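Local coordinates for hypothetical protein VC0802 (Vibrio cholerae, PDB 1ZVP) that is of unknown function but carries two ACT-type domains, a fold often used to bind small regulatory ligands, and has been proposed as a possible transport protein, at residues Pro17-Gly22 and Glu118-Ala123; Ile42-Glu47 and Leu51-Glu56; Ile74-His79 and Gln125-Phe130; Ala102-Ile105 and His110-Ile113. All blocks are in the same frame, centred on the assembly; numbering follows the deposited sequence.

Contact 1: residues Pro17-Gly22 and Glu118-Ala123; sequences PELMAG and EKAQQA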
loop_
_atom_site.group_PDB
_atom_site.type_symbol
_atom_site.label_atom_id
_atom_site.label_comp_id
_atom_site.label_asym_id
_atom_site.label_seq_id
_atom_site.Cartn_x
_atom_site.Cartn_y
_atom_site.Cartn_z
ATOM N N PRO D 17 -7.656 14.038 -4.190
ATOM C CA PRO D 17 -7.140 13.063 -5.150
ATOM C C PRO D 17 -6.745 13.655 -6.503
ATOM O O PRO D 17 -7.281 14.680 -6.928
ATOM C CB PRO D 17 -8.311 12.099 -5.319
ATOM C CG PRO D 17 -9.494 12.929 -5.101
ATOM C CD PRO D 17 -9.112 13.894 -4.016
ATOM N N GLU D 18 -5.798 13.012 -7.173
ATOM C CA GLU D 18 -5.453 13.391 -8.524
ATOM C C GLU D 18 -5.214 12.161 -9.371
ATOM O O GLU D 18 -4.505 11.248 -8.955
ATOM C CB GLU D 18 -4.240 14.318 -8.540
ATOM C CG GLU D 18 -3.159 13.929 -7.582
ATOM C CD GLU D 18 -1.877 14.685 -7.806
ATOM O OE1 GLU D 18 -0.810 14.176 -7.387
ATOM O OE2 GLU D 18 -1.927 15.787 -8.394
ATOM N N LEU D 19 -5.839 12.133 -10.543
ATOM C CA LEU D 19 -5.704 11.021 -11.476
ATOM C C LEU D 19 -4.437 11.195 -12.295
ATOM O O LEU D 19 -4.283 12.197 -12.988
ATOM C CB LEU D 19 -6.897 10.979 -12.430
ATOM C CG LEU D 19 -7.604 9.685 -12.833
ATOM C CD1 LEU D 19 -7.964 9.770 -14.294
ATOM C CD2 LEU D 19 -6.842 8.380 -12.518
ATOM N N MET D 20 -3.546 10.204 -12.216
ATOM C CA MET D 20 -2.294 10.178 -12.990
ATOM C C MET D 20 -2.478 9.548 -14.378
ATOM O O MET D 20 -3.408 8.772 -14.610
ATOM C CB MET D 20 -1.187 9.429 -12.218
ATOM C CG MET D 20 -0.928 9.947 -10.791
ATOM S SD MET D 20 -0.477 11.687 -10.768
ATOM C CE MET D 20 -1.690 12.248 -9.658
ATOM N N ALA D 21 -1.591 9.909 -15.299
ATOM C CA ALA D 21 -1.552 9.308 -16.614
ATOM C C ALA D 21 -1.112 7.855 -16.522
ATOM O O ALA D 21 -0.311 7.500 -15.661
ATOM C CB ALA D 21 -0.608 10.072 -17.489
ATOM N N GLY D 22 -1.661 7.020 -17.402
ATOM C CA GLY D 22 -1.199 5.647 -17.579
ATOM C C GLY D 22 -2.144 4.550 -17.123
ATOM O O GLY D 22 -2.886 4.714 -16.140
ATOM N N GLU D 118 -11.969 1.236 -15.004
ATOM C CA GLU D 118 -13.371 1.626 -15.234
ATOM C C GLU D 118 -13.966 2.436 -14.085
ATOM O O GLU D 118 -14.913 3.192 -14.279
ATOM C CB GLU D 118 -14.253 0.404 -15.543
ATOM C CG GLU D 118 -14.284 0.027 -17.047
ATOM C CD GLU D 118 -15.698 -0.332 -17.585
ATOM O OE1 GLU D 118 -16.134 -1.512 -17.441
ATOM O OE2 GLU D 118 -16.357 0.570 -18.172
ATOM N N LYS D 119 -13.382 2.288 -12.903
ATOM C CA LYS D 119 -13.863 2.942 -11.700
ATOM C C LYS D 119 -13.058 4.182 -11.308
ATOM O O LYS D 119 -13.230 4.712 -10.215
ATOM C CB LYS D 119 -13.920 1.926 -10.560
ATOM C CG LYS D 119 -15.149 1.047 -10.640
ATOM C CD LYS D 119 -15.033 -0.135 -9.724
ATOM C CE LYS D 119 -16.338 -0.913 -9.687
ATOM N NZ LYS D 119 -16.185 -2.165 -8.891
ATOM N N ALA D 120 -12.208 4.655 -12.216
ATOM C CA ALA D 120 -11.305 5.780 -11.955
ATOM C C ALA D 120 -12.003 7.116 -11.651
ATOM O O ALA D 120 -11.609 7.832 -10.721
ATOM C CB ALA D 120 -10.321 5.942 -13.097
ATOM N N GLN D 121 -13.026 7.464 -12.424
ATOM C CA GLN D 121 -13.749 8.700 -12.150
ATOM C C GLN D 121 -14.568 8.610 -10.857
ATOM O O GLN D 121 -14.636 9.586 -10.110
ATOM C CB GLN D 121 -14.602 9.139 -13.342
ATOM C CG GLN D 121 -13.793 9.520 -14.578
ATOM C CD GLN D 121 -12.848 10.678 -14.338
ATOM O OE1 GLN D 121 -13.208 11.657 -13.683
ATOM N NE2 GLN D 121 -11.634 10.581 -14.872
ATOM N N GLN D 122 -15.150 7.441 -10.581
ATOM C CA GLN D 122 -15.911 7.226 -9.343
ATOM C C GLN D 122 -15.035 7.264 -8.106
ATOM O O GLN D 122 -15.485 7.713 -7.051
ATOM C CB GLN D 122 -16.690 5.911 -9.351
ATOM C CG GLN D 122 -17.801 5.837 -10.370
ATOM C CD GLN D 122 -17.418 4.994 -11.586
ATOM O OE1 GLN D 122 -17.926 3.870 -11.754
ATOM N NE2 GLN D 122 -16.500 5.519 -12.429
ATOM N N ALA D 123 -13.802 6.773 -8.235
ATOM C CA ALA D 123 -12.827 6.813 -7.154
ATOM C C ALA D 123 -12.413 8.243 -6.812
ATOM O O ALA D 123 -12.325 8.593 -5.645
ATOM C CB ALA D 123 -11.622 5.951 -7.492
#
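Leu19 and Ala120 face each other where the short edge strand 17-19 passes the first turn of helix 120-127. Their CA atoms lie 7.7 Å apart, and the two segments bury only 119 Å² between them. The leucine supplies both points of touch, one from each methyl. Its CD2 meets the CB of Ala120 at 4.3 Å, a relaxed apolar contact, while its CD1 reaches NE2 of Gln121 at 3.8 Å. The Leu19 side chain sits in an unusual conformation, with chi1 at -138° and chi2 at -141°, both far from the staggered values.

The CB of Gln121 points away from the strand. CG lies beside the backbone N (chi1 -65°), and a second bend at chi2 folds the chain back, bringing the amide nitrogen to the leucine methyl. The two side chains cross at about a right angle. Within the helix start, Lys119 holds the N-cap position, and its carbonyl O accepts the N-H of Ala123 at 2.9 Å, closing the first turn that presents Ala120 to the strand.

Pro17 packs on Leu124 and Leu127, further along the helix, and Leu19 also touches Leu124. Strand 17-19 is the outermost strand of its sheet, bonded through the backbone of Glu18 to Thr75 of strand 71-76, whose Ser72 and Ile74 lie against Ala120 and Ala123. Helix 120-127 thus lies on one face of the antiparallel sheet, as in the alpha-beta layers of ACT-type domains, with 17-19 as the edge strand beside it.

Contact 2: residues Ile42-Glu47 and Leu51-Glu56; sequences IATFRE and LTLVLE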
loop_
_atom_site.group_PDB
_atom_site.type_symbol
_atom_site.label_atom_id
_atom_site.label_comp_id
_atom_site.label_asym_id
_atom_site.label_seq_id
_atom_site.Cartn_x
_atom_site.Cartn_y
_atom_site.Cartn_z
ATOM N N ILE D 42 6.887 1.235 -12.029
ATOM C CA ILE D 42 6.582 2.356 -11.151
ATOM C C ILE D 42 6.692 1.910 -9.701
ATOM O O ILE D 42 7.022 2.708 -8.823
ATOM C CB ILE D 42 5.202 2.991 -11.461
ATOM C CG1 ILE D 42 5.067 4.349 -10.767
ATOM C CG2 ILE D 42 4.048 2.037 -11.113
ATOM C CD1 ILE D 42 3.786 5.077 -11.074
ATOM N N ALA D 43 6.439 0.625 -9.465
ATOM C CA ALA D 43 6.514 0.047 -8.130
ATOM C C ALA D 43 7.095 -1.359 -8.163
ATOM O O ALA D 43 7.042 -2.043 -9.181
ATOM C CB ALA D 43 5.144 0.041 -7.462
ATOM N N THR D 44 7.633 -1.776 -7.025
ATOM C CA THR D 44 8.295 -3.068 -6.861
ATOM C C THR D 44 7.987 -3.614 -5.473
ATOM O O THR D 44 7.986 -2.865 -4.503
ATOM C CB THR D 44 9.810 -2.887 -7.033
ATOM O OG1 THR D 44 10.136 -3.026 -8.413
ATOM C CG2 THR D 44 10.600 -3.885 -6.231
ATOM N N PHE D 45 7.691 -4.904 -5.366
ATOM C CA PHE D 45 7.687 -5.532 -4.051
ATOM C C PHE D 45 8.268 -6.929 -4.109
ATOM O O PHE D 45 7.812 -7.775 -4.877
ATOM C CB PHE D 45 6.300 -5.543 -3.377
ATOM C CG PHE D 45 6.372 -5.690 -1.874
ATOM C CD1 PHE D 45 6.207 -4.590 -1.047
ATOM C CD2 PHE D 45 6.657 -6.924 -1.288
ATOM C CE1 PHE D 45 6.301 -4.718 0.337
ATOM C CE2 PHE D 45 6.767 -7.060 0.086
ATOM C CZ PHE D 45 6.588 -5.954 0.902
ATOM N N ARG D 46 9.288 -7.158 -3.293
ATOM C CA ARG D 46 9.847 -8.490 -3.148
ATOM C C ARG D 46 9.040 -9.299 -2.133
ATOM O O ARG D 46 9.213 -9.155 -0.916
ATOM C CB ARG D 46 11.313 -8.407 -2.755
ATOM C CG ARG D 46 12.033 -9.729 -2.792
ATOM C CD ARG D 46 13.554 -9.528 -2.860
ATOM N NE ARG D 46 14.092 -8.466 -1.984
ATOM C CZ ARG D 46 14.066 -8.474 -0.644
ATOM N NH1 ARG D 46 13.491 -9.473 0.021
ATOM N NH2 ARG D 46 14.598 -7.463 0.037
ATOM N N GLU D 47 8.128 -10.114 -2.655
ATOM C CA GLU D 47 7.367 -11.050 -1.844
ATOM C C GLU D 47 8.131 -12.380 -1.820
ATOM O O GLU D 47 8.823 -12.716 -2.792
ATOM C CB GLU D 47 5.972 -11.283 -2.442
ATOM C CG GLU D 47 5.081 -10.049 -2.593
ATOM C CD GLU D 47 3.641 -10.401 -2.961
ATOM O OE1 GLU D 47 3.412 -11.000 -4.033
ATOM O OE2 GLU D 47 2.726 -10.069 -2.185
ATOM N N LEU D 51 8.871 -11.560 -7.152
ATOM C CA LEU D 51 8.910 -10.106 -7.309
ATOM C C LEU D 51 7.628 -9.587 -7.923
ATOM O O LEU D 51 7.256 -9.998 -9.020
ATOM C CB LEU D 51 10.095 -9.714 -8.189
ATOM C CG LEU D 51 10.472 -8.253 -8.389
ATOM C CD1 LEU D 51 11.092 -7.653 -7.136
ATOM C CD2 LEU D 51 11.446 -8.175 -9.539
ATOM N N THR D 52 6.945 -8.697 -7.205
ATOM C CA THR D 52 5.801 -7.956 -7.758
ATOM C C THR D 52 6.327 -6.762 -8.546
ATOM O O THR D 52 7.163 -6.004 -8.046
ATOM C CB THR D 52 4.818 -7.453 -6.650
ATOM O OG1 THR D 52 4.312 -8.559 -5.891
ATOM C CG2 THR D 52 3.639 -6.678 -7.256
ATOM N N LEU D 53 5.857 -6.613 -9.782
ATOM C CA LEU D 53 6.135 -5.416 -10.564
ATOM C C LEU D 53 4.825 -4.733 -10.880
ATOM O O LEU D 53 3.862 -5.396 -11.241
ATOM C CB LEU D 53 6.861 -5.745 -11.876
ATOM C CG LEU D 53 8.210 -6.480 -11.860
ATOM C CD1 LEU D 53 8.624 -6.882 -13.288
ATOM C CD2 LEU D 53 9.312 -5.660 -11.176
ATOM N N VAL D 54 4.787 -3.414 -10.726
ATOM C CA VAL D 54 3.657 -2.618 -11.202
ATOM C C VAL D 54 4.172 -1.822 -12.389
ATOM O O VAL D 54 5.112 -1.049 -12.269
ATOM C CB VAL D 54 3.027 -1.696 -10.101
ATOM C CG1 VAL D 54 1.746 -1.060 -10.603
ATOM C CG2 VAL D 54 2.729 -2.475 -8.846
ATOM N N LEU D 55 3.543 -2.045 -13.536
ATOM C CA LEU D 55 4.062 -1.624 -14.822
ATOM C C LEU D 55 2.963 -1.006 -15.643
ATOM O O LEU D 55 1.803 -1.379 -15.496
ATOM C CB LEU D 55 4.559 -2.850 -15.599
ATOM C CG LEU D 55 5.742 -3.658 -15.083
ATOM C CD1 LEU D 55 5.612 -5.099 -15.495
ATOM C CD2 LEU D 55 7.015 -3.067 -15.629
ATOM N N GLU D 56 3.343 -0.079 -16.521
ATOM C CA GLU D 56 2.480 0.391 -17.596
ATOM C C GLU D 56 1.946 -0.801 -18.393
ATOM O O GLU D 56 2.664 -1.773 -18.612
ATOM C CB GLU D 56 3.266 1.320 -18.516
ATOM C CG GLU D 56 3.237 2.776 -18.117
ATOM C CD GLU D 56 2.319 3.609 -19.011
ATOM O OE1 GLU D 56 2.795 4.656 -19.516
ATOM O OE2 GLU D 56 1.136 3.220 -19.222
HETATM O O HOH W 1 4.910 -11.190 -6.275
#
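A beta hairpin with a classic bulge joins strands 43-47 and 51-56, part of the three-stranded antiparallel sheet of the first ACT-type domain. At the bulge Ile42 and Ala43 both face Val54: Ile42 N donates to Val54 O (2.9 Å), while Val54 N donates to Ala43 O, nearly straight at hydrogen (175°) but from well above the carbonyl plane. At the next hydrogen-bonded pair, two residues along, Phe45 and Thr52 exchange two bonds, and the one from Thr52 N to Phe45 O is short at 2.6 Å.

On the face bearing Ala43, Phe45, Thr52 and Val54, the two methyls of Val54 are divided between partners. CG1, anti to the backbone N (chi1 -172°), packs on Ile42 CG2 at 3.9 Å, and CG2 meets Ala43 CB at 3.8 Å. On the other face Thr44 lies alongside Leu53 and also presents its CG2 to Leu51 CD1 at 3.9 Å.

Residues 43-45 pair antiparallel with a strand of the second subunit, continuing the sheet across the interface, and the Phe45 ring stacks on its His112. Glu47 and Thr52 are both committed there, Glu47 to backbone N-H groups of Tyr109 and His110, and Thr52 OG1 to that of Tyr108. Between them sits one water, which donates to Glu47 OE1 and accepts from Thr52 OG1, each at 2.7 Å.

Contact 3: residues Ile74-His79 and Gln125-Phe130; sequences ITLTVH and QALGEF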
loop_
_atom_site.group_PDB
_atom_site.type_symbol
_atom_site.label_atom_id
_atom_site.label_comp_id
_atom_site.label_asym_id
_atom_site.label_seq_id
_atom_site.Cartn_x
_atom_site.Cartn_y
_atom_site.Cartn_z
ATOM N N ILE D 74 -4.191 6.916 -8.695
ATOM C CA ILE D 74 -4.656 8.102 -8.005
ATOM C C ILE D 74 -3.695 8.390 -6.854
ATOM O O ILE D 74 -3.395 7.519 -6.052
ATOM C CB ILE D 74 -6.124 7.933 -7.518
ATOM C CG1 ILE D 74 -7.066 7.872 -8.732
ATOM C CG2 ILE D 74 -6.520 9.049 -6.567
ATOM C CD1 ILE D 74 -8.435 7.284 -8.460
ATOM N N THR D 75 -3.169 9.606 -6.819
ATOM C CA THR D 75 -2.359 10.043 -5.696
ATOM C C THR D 75 -3.192 10.945 -4.794
ATOM O O THR D 75 -4.014 11.725 -5.266
ATOM C CB THR D 75 -1.088 10.766 -6.166
ATOM O OG1 THR D 75 -0.284 9.855 -6.918
ATOM C CG2 THR D 75 -0.285 11.281 -4.986
ATOM N N LEU D 76 -2.986 10.816 -3.491
ATOM C CA LEU D 76 -3.628 11.684 -2.523
ATOM C C LEU D 76 -2.671 12.806 -2.198
ATOM O O LEU D 76 -1.581 12.554 -1.702
ATOM C CB LEU D 76 -3.964 10.886 -1.270
ATOM C CG LEU D 76 -5.259 10.085 -1.233
ATOM C CD1 LEU D 76 -5.934 9.874 -2.595
ATOM C CD2 LEU D 76 -4.971 8.771 -0.545
ATOM N N THR D 77 -3.067 14.039 -2.508
ATOM C CA THR D 77 -2.218 15.205 -2.244
ATOM C C THR D 77 -2.385 15.751 -0.821
ATOM O O THR D 77 -1.595 16.596 -0.383
ATOM C CB THR D 77 -2.405 16.345 -3.281
ATOM O OG1 THR D 77 -3.772 16.764 -3.315
ATOM C CG2 THR D 77 -1.995 15.887 -4.649
ATOM N N VAL D 78 -3.397 15.257 -0.104
ATOM C CA VAL D 78 -3.604 15.599 1.303
ATOM C C VAL D 78 -2.298 15.452 2.115
ATOM O O VAL D 78 -1.490 14.526 1.910
ATOM C CB VAL D 78 -4.791 14.799 1.926
ATOM C CG1 VAL D 78 -4.366 13.383 2.352
ATOM C CG2 VAL D 78 -5.417 15.559 3.094
ATOM N N HIS D 79 -2.101 16.405 3.016
ATOM C CA HIS D 79 -0.881 16.556 3.817
ATOM C C HIS D 79 -0.822 15.532 4.951
ATOM O O HIS D 79 -1.698 15.514 5.831
ATOM C CB HIS D 79 -0.837 17.989 4.361
ATOM C CG HIS D 79 -2.075 18.776 4.039
ATOM N ND1 HIS D 79 -3.284 18.557 4.673
ATOM C CD2 HIS D 79 -2.307 19.739 3.110
ATOM C CE1 HIS D 79 -4.199 19.369 4.165
ATOM N NE2 HIS D 79 -3.632 20.096 3.217
ATOM N N GLN D 125 -14.339 10.871 -7.300
ATOM C CA GLN D 125 -15.531 11.379 -6.634
ATOM C C GLN D 125 -15.603 10.974 -5.162
ATOM O O GLN D 125 -15.781 11.831 -4.303
ATOM C CB GLN D 125 -16.790 10.917 -7.371
ATOM C CG GLN D 125 -17.093 11.690 -8.649
ATOM C CD GLN D 125 -18.004 10.907 -9.621
ATOM O OE1 GLN D 125 -17.858 11.012 -10.850
ATOM N NE2 GLN D 125 -18.937 10.110 -9.070
ATOM N N ALA D 126 -15.474 9.679 -4.880
ATOM C CA ALA D 126 -15.433 9.170 -3.514
ATOM C C ALA D 126 -14.335 9.846 -2.679
ATOM O O ALA D 126 -14.596 10.342 -1.582
ATOM C CB ALA D 126 -15.258 7.672 -3.518
ATOM N N LEU D 127 -13.122 9.894 -3.219
ATOM C CA LEU D 127 -11.958 10.404 -2.499
ATOM C C LEU D 127 -11.976 11.908 -2.277
ATOM O O LEU D 127 -11.358 12.401 -1.339
ATOM C CB LEU D 127 -10.667 10.006 -3.218
ATOM C CG LEU D 127 -10.316 8.522 -3.161
ATOM C CD1 LEU D 127 -9.189 8.176 -4.135
ATOM C CD2 LEU D 127 -9.974 8.115 -1.741
ATOM N N GLY D 128 -12.688 12.625 -3.141
ATOM C CA GLY D 128 -12.734 14.086 -3.093
ATOM C C GLY D 128 -13.857 14.667 -2.257
ATOM O O GLY D 128 -14.029 15.887 -2.221
ATOM N N GLU D 129 -14.622 13.801 -1.588
ATOM C CA GLU D 129 -15.762 14.223 -0.758
ATOM C C GLU D 129 -15.314 14.914 0.532
ATOM O O GLU D 129 -14.428 14.410 1.238
ATOM C CB GLU D 129 -16.635 13.022 -0.377
ATOM C CG GLU D 129 -17.540 12.495 -1.465
ATOM C CD GLU D 129 -18.113 11.113 -1.134
ATOM O OE1 GLU D 129 -17.698 10.487 -0.119
ATOM O OE2 GLU D 129 -18.977 10.645 -1.913
ATOM N N PHE D 130 -15.949 16.051 0.836
ATOM C CA PHE D 130 -15.697 16.807 2.073
ATOM C C PHE D 130 -16.988 17.314 2.747
ATOM O O PHE D 130 -18.003 17.555 2.078
ATOM C CB PHE D 130 -14.718 17.973 1.822
ATOM C CG PHE D 130 -15.252 19.039 0.898
ATOM C CD1 PHE D 130 -15.943 20.139 1.407
ATOM C CD2 PHE D 130 -15.051 18.950 -0.477
ATOM C CE1 PHE D 130 -16.443 21.129 0.562
ATOM C CE2 PHE D 130 -15.546 19.935 -1.334
ATOM C CZ PHE D 130 -16.249 21.028 -0.813
#
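Leu127 meets Ile74 tip to tip, methyl against methyl, with its CD1 3.7 Å from CG2 of the isoleucine. The same CD1 also touches CD1 of Leu76 at 4.0 Å, the second leucine crossing it at about a right angle. One methyl thus rests between two strand residues on the same side of strand 71-76. Ile74 directs CG2 there by holding it anti to the backbone N, whereas Leu76 begins more obliquely and brings only its end close. All three side chains are buried, and the surroundings complete the packing: Phe91 and Leu95 of helix 87-96 bear on Leu127, as does Ile113.

Beyond this point the two segments diverge. Residues 77-79 leave the strand and residues 128-130 leave the helix, reaching no partner across the contact. Their ends are more open, with His79 and Phe130 exposed. At the end of the helix the backbone bond from Gly128 N to Gln125 O is weak, at 3.4 Å.

Helix 120-127 and helix 87-96 both pack on strand 71-76 of an antiparallel sheet, the layered alpha-beta architecture of an ACT-type domain.

Contact 4: residues Ala102-Ile105 and His110-Ile113; sequences ANVI and HDHI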
loop_
_atom_site.group_PDB
_atom_site.type_symbol
_atom_site.label_atom_id
_atom_site.label_comp_id
_atom_site.label_asym_id
_atom_site.label_seq_id
_atom_site.Cartn_x
_atom_site.Cartn_y
_atom_site.Cartn_z
ATOM N N ALA D 102 -9.338 -1.024 -3.533
ATOM C CA ALA D 102 -8.121 -0.250 -3.679
ATOM C C ALA D 102 -6.883 -1.102 -3.438
ATOM O O ALA D 102 -6.814 -1.861 -2.459
ATOM C CB ALA D 102 -8.143 0.918 -2.698
ATOM N N ASN D 103 -5.913 -0.966 -4.338
ATOM C CA ASN D 103 -4.573 -1.475 -4.113
ATOM C C ASN D 103 -3.679 -0.313 -3.795
ATOM O O ASN D 103 -3.293 0.444 -4.675
ATOM C CB ASN D 103 -4.077 -2.239 -5.329
ATOM C CG ASN D 103 -5.085 -3.246 -5.802
ATOM O OD1 ASN D 103 -6.216 -2.878 -6.168
ATOM N ND2 ASN D 103 -4.712 -4.527 -5.770
ATOM N N VAL D 104 -3.390 -0.167 -2.511
ATOM C CA VAL D 104 -2.702 0.979 -1.958
ATOM C C VAL D 104 -1.203 0.727 -1.983
ATOM O O VAL D 104 -0.757 -0.339 -1.563
ATOM C CB VAL D 104 -3.134 1.157 -0.486
ATOM C CG1 VAL D 104 -2.360 2.272 0.201
ATOM C CG2 VAL D 104 -4.643 1.340 -0.381
ATOM N N ILE D 105 -0.422 1.686 -2.491
ATOM C CA ILE D 105 1.013 1.694 -2.201
ATOM C C ILE D 105 1.396 2.992 -1.505
ATOM O O ILE D 105 1.262 4.071 -2.076
ATOM C CB ILE D 105 1.912 1.418 -3.438
ATOM C CG1 ILE D 105 1.428 0.163 -4.180
ATOM C CG2 ILE D 105 3.382 1.286 -3.007
ATOM C CD1 ILE D 105 2.288 -0.268 -5.343
ATOM N N HIS D 110 3.453 10.486 -0.469
ATOM C CA HIS D 110 2.005 10.344 -0.559
ATOM C C HIS D 110 1.568 8.902 -0.698
ATOM O O HIS D 110 2.345 8.050 -1.095
ATOM C CB HIS D 110 1.459 11.123 -1.756
ATOM C CG HIS D 110 1.713 12.598 -1.704
ATOM N ND1 HIS D 110 2.725 13.205 -2.419
ATOM C CD2 HIS D 110 1.083 13.588 -1.026
ATOM C CE1 HIS D 110 2.705 14.503 -2.185
ATOM N NE2 HIS D 110 1.718 14.762 -1.345
ATOM N N ASP D 111 0.305 8.646 -0.386
ATOM C CA ASP D 111 -0.316 7.374 -0.718
ATOM C C ASP D 111 -0.745 7.366 -2.172
ATOM O O ASP D 111 -1.251 8.361 -2.694
ATOM C CB ASP D 111 -1.522 7.110 0.172
ATOM C CG ASP D 111 -1.133 6.838 1.596
ATOM O OD1 ASP D 111 -0.455 5.813 1.845
ATOM O OD2 ASP D 111 -1.507 7.647 2.476
ATOM N N HIS D 112 -0.541 6.226 -2.811
ATOM C CA HIS D 112 -0.914 6.029 -4.201
ATOM C C HIS D 112 -1.873 4.853 -4.268
ATOM O O HIS D 112 -1.630 3.802 -3.678
ATOM C CB HIS D 112 0.333 5.775 -5.051
ATOM C CG HIS D 112 1.436 6.760 -4.804
ATOM N ND1 HIS D 112 1.494 7.986 -5.432
ATOM C CD2 HIS D 112 2.507 6.709 -3.978
ATOM C CE1 HIS D 112 2.561 8.644 -5.011
ATOM N NE2 HIS D 112 3.191 7.892 -4.128
ATOM N N ILE D 113 -2.979 5.044 -4.969
ATOM C CA ILE D 113 -4.034 4.055 -4.980
ATOM C C ILE D 113 -4.247 3.584 -6.405
ATOM O O ILE D 113 -4.423 4.397 -7.306
ATOM C CB ILE D 113 -5.335 4.641 -4.389
ATOM C CG1 ILE D 113 -5.075 5.188 -2.986
ATOM C CG2 ILE D 113 -6.445 3.599 -4.339
ATOM C CD1 ILE D 113 -6.097 6.169 -2.561
#
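Ile105 and His112 form the hydrogen-bonded pair of this antiparallel hairpin, and each backbone donates one bond to the other and accepts one in return. Ile105 N donates to His112 O at 2.7 Å, approaching almost straight on to the oxygen, with 165° at the carbonyl. The return bond, His112 N to Ile105 O at 2.9 Å, arrives from a donor tilted 33° off the carbonyl plane. His112 O receives in addition a CA-H contact from Val104, 3.5 Å from its CA. Ile105 O also lies at the edge of the His112 ring, close to its plane, with CD2 3.5 Å away.

The histidine ring is held at both nitrogens by groups beyond the hairpin. On the face shared with Ile105, a chi1 of -48° turns CG beside the backbone N; ND1 bonds to OG1 of Thr75 in the adjacent strand and NE2 to OE2 of Glu47 of the second subunit. That oxygen takes the backbone N-H of His110 as well.

Val104 and Ile113, on the opposite face, form the non-hydrogen-bonded pair. CG2 of Ile113, anti to its backbone N, meets CB of Ala102 at 3.6 Å, with Phe91 of helix 87-96 covering Val104 and Ile113. Asp111 and Ile113 bond through their backbones to Leu76 and Ile74, while Val104 makes backbone bonds to the second subunit: a hairpin whose outer strand, 103-106, is the edge of an ACT-type sheet within the chain and takes part in dimerisation.

In the fold
Contacts 1, 3 and 4 belong to one four-stranded antiparallel sheet, ordered 17-19, 71-76, 111-116, 103-106, and their centres lie 11 to 12 Å from one another. Contacts 1 and 3 share helix 120-127, and their segments alternate along the chain; contact 4 is nested within the loops that both close. Because strand 17-19 joins a sheet otherwise built from later residues, the chain start is tied into the second ACT-type unit. Contact 2, also nested inside contact 1, closes before contacts 3 and 4 open. It lies in the other sheet, its centre about 24 Å from that of contact 3, and touches contact 4 through Ala43 and Ile105. Contacts 2 and 4 both meet the second subunit.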